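OxyR (Porphyromonas gingivalis, PDB 3HO7) probably acts as a redox-sensitive, LysR-family transcription factor that binds DNA and switches on peroxide-defence genes, the present chain being its regulatory domain. Local coordinates at residues Val89-Pro94 against Ser170-Glu175; Arg110-Asp115 against Met149-Ser154. All blocks are in the same frame, centred on the assembly; numbering follows the deposited sequence.

Contact 1. Residues Val89-Pro94 against Ser170-Glu175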
loop_
_atom_site.group_PDB
_atom_site.type_symbol
_atom_site.label_atom_id
_atom_site.label_comp_id
_atom_site.label_asym_id
_atom_site.label_seq_id
_atom_site.Cartn_x
_atom_site.Cartn_y
_atom_site.Cartn_z
ATOM N N VAL A 89 10.571 9.013 11.631
ATOM C CA VAL A 89 11.624 8.466 12.482
ATOM C C VAL A 89 11.051 7.736 13.690
ATOM O O VAL A 89 10.290 8.311 14.460
ATOM C CB VAL A 89 12.551 9.591 12.988
ATOM C CG1 VAL A 89 13.733 9.007 13.752
ATOM C CG2 VAL A 89 13.026 10.452 11.827
ATOM N N SER A 90 11.430 6.473 13.867
ATOM C CA SER A 90 10.931 5.696 14.995
ATOM C C SER A 90 11.456 6.273 16.304
ATOM O O SER A 90 12.512 6.903 16.333
ATOM C CB SER A 90 11.342 4.229 14.879
ATOM O OG SER A 90 12.421 3.942 15.750
ATOM N N ARG A 91 10.720 6.046 17.384
ATOM C CA ARG A 91 11.091 6.570 18.691
ATOM C C ARG A 91 12.369 5.918 19.224
ATOM O O ARG A 91 12.931 6.363 20.226
ATOM C CB ARG A 91 9.933 6.386 19.677
ATOM C CG ARG A 91 8.625 6.993 19.190
ATOM C CD ARG A 91 7.448 6.572 20.053
ATOM N NE ARG A 91 6.183 7.047 19.499
ATOM C CZ ARG A 91 5.654 8.236 19.766
ATOM N NH1 ARG A 91 6.277 9.071 20.588
ATOM N NH2 ARG A 91 4.499 8.587 19.216
ATOM N N CYS A 92 12.831 4.872 18.544
ATOM C CA CYS A 92 14.017 4.136 18.978
ATOM C C CYS A 92 15.295 4.635 18.308
ATOM O O CYS A 92 16.398 4.277 18.718
ATOM C CB CYS A 92 13.846 2.641 18.709
ATOM S SG CYS A 92 12.315 1.946 19.360
ATOM N N GLU A 93 15.147 5.456 17.274
ATOM C CA GLU A 93 16.307 5.967 16.551
ATOM C C GLU A 93 16.944 7.142 17.285
ATOM O O GLU A 93 16.241 8.022 17.780
ATOM C CB GLU A 93 15.914 6.393 15.134
ATOM C CG GLU A 93 14.914 5.465 14.461
ATOM C CD GLU A 93 15.373 4.021 14.437
ATOM O OE1 GLU A 93 16.535 3.766 14.045
ATOM O OE2 GLU A 93 14.571 3.138 14.810
ATOM N N PRO A 94 18.282 7.153 17.364
ATOM C CA PRO A 94 18.982 8.275 17.980
ATOM C C PRO A 94 18.552 9.601 17.354
ATOM O O PRO A 94 18.499 10.621 18.041
ATOM C CB PRO A 94 20.450 7.988 17.660
ATOM C CG PRO A 94 20.520 6.504 17.541
ATOM C CD PRO A 94 19.199 6.068 16.971
ATOM N N SER A 170 -2.274 10.588 12.742
ATOM C CA SER A 170 -2.774 10.779 14.096
ATOM C C SER A 170 -1.779 11.604 14.903
ATOM O O SER A 170 -0.626 11.765 14.498
ATOM C CB SER A 170 -2.978 9.424 14.773
ATOM O OG SER A 170 -1.734 8.769 14.969
ATOM N N PRO A 171 -2.219 12.131 16.054
ATOM C CA PRO A 171 -1.325 12.865 16.939
ATOM C C PRO A 171 -0.038 12.091 17.198
ATOM O O PRO A 171 1.048 12.664 17.151
ATOM C CB PRO A 171 -2.137 12.978 18.226
ATOM C CG PRO A 171 -3.547 13.012 17.764
ATOM C CD PRO A 171 -3.612 12.143 16.537
ATOM N N SER A 172 -0.166 10.796 17.464
ATOM C CA SER A 172 0.992 9.963 17.778
ATOM C C SER A 172 1.920 9.794 16.579
ATOM O O SER A 172 3.146 9.801 16.723
ATOM C CB SER A 172 0.542 8.593 18.286
ATOM O OG SER A 172 1.647 7.837 18.743
ATOM N N GLN A 173 1.333 9.632 15.397
ATOM C CA GLN A 173 2.106 9.490 14.170
ATOM C C GLN A 173 2.860 10.767 13.839
ATOM O O GLN A 173 4.009 10.722 13.408
ATOM C CB GLN A 173 1.191 9.142 12.998
ATOM C CG GLN A 173 0.594 7.752 13.039
ATOM C CD GLN A 173 -0.355 7.518 11.881
ATOM O OE1 GLN A 173 -1.255 8.321 11.630
ATOM N NE2 GLN A 173 -0.155 6.419 11.162
ATOM N N LYS A 174 2.207 11.910 14.033
ATOM C CA LYS A 174 2.817 13.190 13.694
ATOM C C LYS A 174 4.110 13.420 14.471
ATOM O O LYS A 174 5.033 14.065 13.976
ATOM C CB LYS A 174 1.834 14.340 13.918
ATOM C CG LYS A 174 0.781 14.479 12.825
ATOM C CD LYS A 174 -0.122 15.685 13.067
ATOM C CE LYS A 174 -1.159 15.835 11.961
ATOM N NZ LYS A 174 -2.098 16.965 12.216
ATOM N N GLU A 175 4.173 12.879 15.683
ATOM C CA GLU A 175 5.361 13.000 16.525
ATOM C C GLU A 175 6.606 12.403 15.874
ATOM O O GLU A 175 7.729 12.795 16.195
ATOM C CB GLU A 175 5.125 12.324 17.879
ATOM C CG GLU A 175 4.142 13.060 18.776
ATOM C CD GLU A 175 3.783 12.263 20.011
ATOM O OE1 GLU A 175 3.871 11.017 19.964
ATOM O OE2 GLU A 175 3.408 12.881 21.029
#
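R91 reaches across to E175 with a chain extended from CG to NE and ends in a salt bridge. From CB the chain leaves with CG anti to the carbonyl carbon (chi1 -55°) and then runs out through CD to NE, the side chain resting elsewhere on F96 and L176. The contact begins at the guanidinium. R91 NH2 donates to E175 OE1 over 2.6 Å in a nearly linear bond (163°), with the acceptor in the guanidinium plane and met almost along its C-O axis. R91 NH1 adds a weak, bent bond of 3.2 Å to the same E175 OE1, so one carboxylate oxygen takes both terminal nitrogens. The two flat groups are steeply turned, 76° between planes, unlike a side-by-side bidentate pair. This surface bridge lies in the LysR effector-binding domain, of periplasmic-binding-protein type, and ties the turn after strand 75-89 to segment 170-175, which carries the short helix 171-174. S172 OG also comes to the guanidinium edge, 3.0 Å from R91 NH2. R91 lies in a type I turn from S90 to E93, where S90 OG accepts from C92 N as an ST turn; at the start of the helix, S170 and Q173 form a capping box in which Q173 N donates to S170 OG at 3.2 Å.

Contact 2. Residues Arg110-Asp115 against Met149-Ser154; sequences RLWLLD and MRLVES
W112 and L151 both set CG anti to the carbonyl carbon (chi1 -53° and -75°), and since each CA-CB bond already faces the other segment, the indole and the isobutyl group meet, crossing at about a right angle. The touching is done by one methyl: L151 CD1 sits over a face of the indole, 3.8 Å from the centroid of the six-membered ring of W112, a CH-pi contact with the methyl 19° off the ring normal. Its nearest ring atom is at the fusion of the two rings, W112 CE2 lying 3.6 Å from L151 CD1. Closer to the backbone, L151 CB approaches W112 NE1 at 4.0 Å. V152 comes from another direction, at the edge of the ring and near its plane, with 4.4 Å between W112 CD1 and V152 CG2. The contact is buried and wholly apolar across the two segments; the one polar atom of the indole, NE1, donates to the carbonyl oxygen of Q156, which helps fix the ring's rotation, and the ring of F148 also meets the indole. On the helix itself, R150 grips E153 side-on, NE to OE1 and NH1 to OE2, with R150 NH1 2.9 Å from E153 OE2. Backbone bonds join R110 and W112 to I158, so 110-112 runs alongside strand 158-162 and the indole extends from there onto the last turns of helix 145-153, consistent with the alpha/beta fold of periplasmic-binding-protein type characteristic of LysR regulators.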
loop_
_atom_site.group_PDB
_atom_site.type_symbol
_atom_site.label_atom_id
_atom_site.label_comp_id
_atom_site.label_asym_id
_atom_site.label_seq_id
_atom_site.Cartn_x
_atom_site.Cartn_y
_atom_site.Cartn_z
ATOM N N ARG A 110 19.163 0.838 9.032
ATOM C CA ARG A 110 17.828 0.966 9.610
ATOM C C ARG A 110 16.950 1.895 8.778
ATOM O O ARG A 110 16.045 2.542 9.302
ATOM C CB ARG A 110 17.912 1.460 11.055
ATOM C CG ARG A 110 18.672 0.521 11.981
ATOM C CD ARG A 110 18.799 1.093 13.384
ATOM N NE ARG A 110 17.500 1.266 14.029
ATOM C CZ ARG A 110 16.781 0.272 14.540
ATOM N NH1 ARG A 110 17.230 -0.976 14.477
ATOM N NH2 ARG A 110 15.611 0.522 15.111
ATOM N N LEU A 111 17.225 1.943 7.479
ATOM C CA LEU A 111 16.494 2.803 6.557
ATOM C C LEU A 111 15.638 1.971 5.608
ATOM O O LEU A 111 16.098 0.965 5.064
ATOM C CB LEU A 111 17.478 3.656 5.752
ATOM C CG LEU A 111 16.906 4.606 4.701
ATOM C CD1 LEU A 111 16.067 5.686 5.369
ATOM C CD2 LEU A 111 18.021 5.225 3.869
ATOM N N TRP A 112 14.386 2.379 5.427
ATOM C CA TRP A 112 13.504 1.690 4.497
ATOM C C TRP A 112 13.267 2.605 3.310
ATOM O O TRP A 112 12.724 3.694 3.457
ATOM C CB TRP A 112 12.173 1.349 5.166
ATOM C CG TRP A 112 12.321 0.601 6.451
ATOM C CD1 TRP A 112 12.091 1.076 7.706
ATOM C CD2 TRP A 112 12.742 -0.757 6.607
ATOM N NE1 TRP A 112 12.338 0.098 8.636
ATOM C CE2 TRP A 112 12.740 -1.038 7.987
ATOM C CE3 TRP A 112 13.120 -1.765 5.715
ATOM C CZ2 TRP A 112 13.099 -2.283 8.495
ATOM C CZ3 TRP A 112 13.476 -2.996 6.220
ATOM C CH2 TRP A 112 13.463 -3.246 7.597
ATOM N N LEU A 113 13.668 2.153 2.130
ATOM C CA LEU A 113 13.535 2.965 0.935
ATOM C C LEU A 113 12.659 2.292 -0.100
ATOM O O LEU A 113 12.856 1.127 -0.432
ATOM C CB LEU A 113 14.909 3.260 0.331
ATOM C CG LEU A 113 15.892 4.059 1.186
ATOM C CD1 LEU A 113 17.218 4.212 0.463
ATOM C CD2 LEU A 113 15.322 5.418 1.549
ATOM N N LEU A 114 11.689 3.032 -0.616
ATOM C CA LEU A 114 10.849 2.506 -1.669
ATOM C C LEU A 114 11.676 2.525 -2.941
ATOM O O LEU A 114 12.261 3.544 -3.292
ATOM C CB LEU A 114 9.601 3.373 -1.835
ATOM C CG LEU A 114 8.644 3.408 -0.642
ATOM C CD1 LEU A 114 7.678 4.577 -0.747
ATOM C CD2 LEU A 114 7.892 2.094 -0.518
ATOM N N ASP A 115 11.714 1.395 -3.631
ATOM C CA ASP A 115 12.436 1.286 -4.894
ATOM C C ASP A 115 12.074 2.427 -5.842
ATOM O O ASP A 115 12.952 3.066 -6.421
ATOM C CB ASP A 115 12.149 -0.060 -5.566
ATOM C CG ASP A 115 12.650 -1.239 -4.751
ATOM O OD1 ASP A 115 13.663 -1.087 -4.038
ATOM O OD2 ASP A 115 12.030 -2.322 -4.829
ATOM N N MET A 149 5.803 2.571 7.057
ATOM C CA MET A 149 5.318 3.402 8.153
ATOM C C MET A 149 4.959 2.549 9.363
ATOM O O MET A 149 5.228 2.928 10.503
ATOM C CB MET A 149 4.123 4.245 7.712
ATOM C CG MET A 149 4.465 5.194 6.589
ATOM S SD MET A 149 3.055 6.187 6.077
ATOM C CE MET A 149 2.698 7.087 7.580
ATOM N N ARG A 150 4.368 1.387 9.113
ATOM C CA ARG A 150 4.012 0.485 10.195
ATOM C C ARG A 150 5.275 0.051 10.934
ATOM O O ARG A 150 5.273 -0.090 12.154
ATOM C CB ARG A 150 3.248 -0.730 9.662
ATOM C CG ARG A 150 1.918 -0.401 8.992
ATOM C CD ARG A 150 0.949 0.263 9.954
ATOM N NE ARG A 150 1.102 1.713 9.954
ATOM C CZ ARG A 150 0.580 2.517 9.031
ATOM N NH1 ARG A 150 0.770 3.827 9.102
ATOM N NH2 ARG A 150 -0.133 2.007 8.036
ATOM N N LEU A 151 6.360 -0.140 10.189
ATOM C CA LEU A 151 7.624 -0.552 10.799
ATOM C C LEU A 151 8.158 0.550 11.703
ATOM O O LEU A 151 8.519 0.309 12.856
ATOM C CB LEU A 151 8.656 -0.906 9.727
ATOM C CG LEU A 151 8.449 -2.243 9.014
ATOM C CD1 LEU A 151 9.344 -2.345 7.784
ATOM C CD2 LEU A 151 8.700 -3.389 9.973
ATOM N N VAL A 152 8.197 1.767 11.175
ATOM C CA VAL A 152 8.694 2.909 11.929
ATOM C C VAL A 152 7.883 3.132 13.202
ATOM O O VAL A 152 8.443 3.358 14.273
ATOM C CB VAL A 152 8.694 4.192 11.077
ATOM C CG1 VAL A 152 9.109 5.390 11.918
ATOM C CG2 VAL A 152 9.613 4.026 9.877
ATOM N N GLU A 153 6.562 3.057 13.083
ATOM C CA GLU A 153 5.683 3.270 14.227
ATOM C C GLU A 153 5.889 2.216 15.315
ATOM O O GLU A 153 5.538 2.429 16.474
ATOM C CB GLU A 153 4.225 3.312 13.768
ATOM C CG GLU A 153 3.934 4.453 12.802
ATOM C CD GLU A 153 2.636 4.263 12.046
ATOM O OE1 GLU A 153 1.924 3.273 12.322
ATOM O OE2 GLU A 153 2.336 5.101 11.168
ATOM N N SER A 154 6.454 1.082 14.911
ATOM C CA SER A 154 6.709 -0.040 15.802
ATOM C C SER A 154 8.100 0.061 16.413
ATOM O O SER A 154 8.528 -0.821 17.154
ATOM C CB SER A 154 6.549 -1.367 15.059
ATOM O OG SER A 154 7.420 -1.436 13.947
#

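Contact 2 is nested in sequence within the loop closed by contact 1: 89-94 comes first, then 110-115, 149-154 and finally 170-175. Their centres lie about 12 Å apart, on the same side of the chain's centre, one at the surface and the other buried. A salt bridge and a probable hydrogen bond join them directly. E93 OE1 pairs with R110 NE at 2.7 Å, linking the two loop segments, and Q173 NE2 probably donates to E153 OE2, linking helix 171-174 to segment 149-154. Segments far apart in sequence are thus joined within one regulatory domain, the surface bridge of R91 lying beside the buried packing of W112.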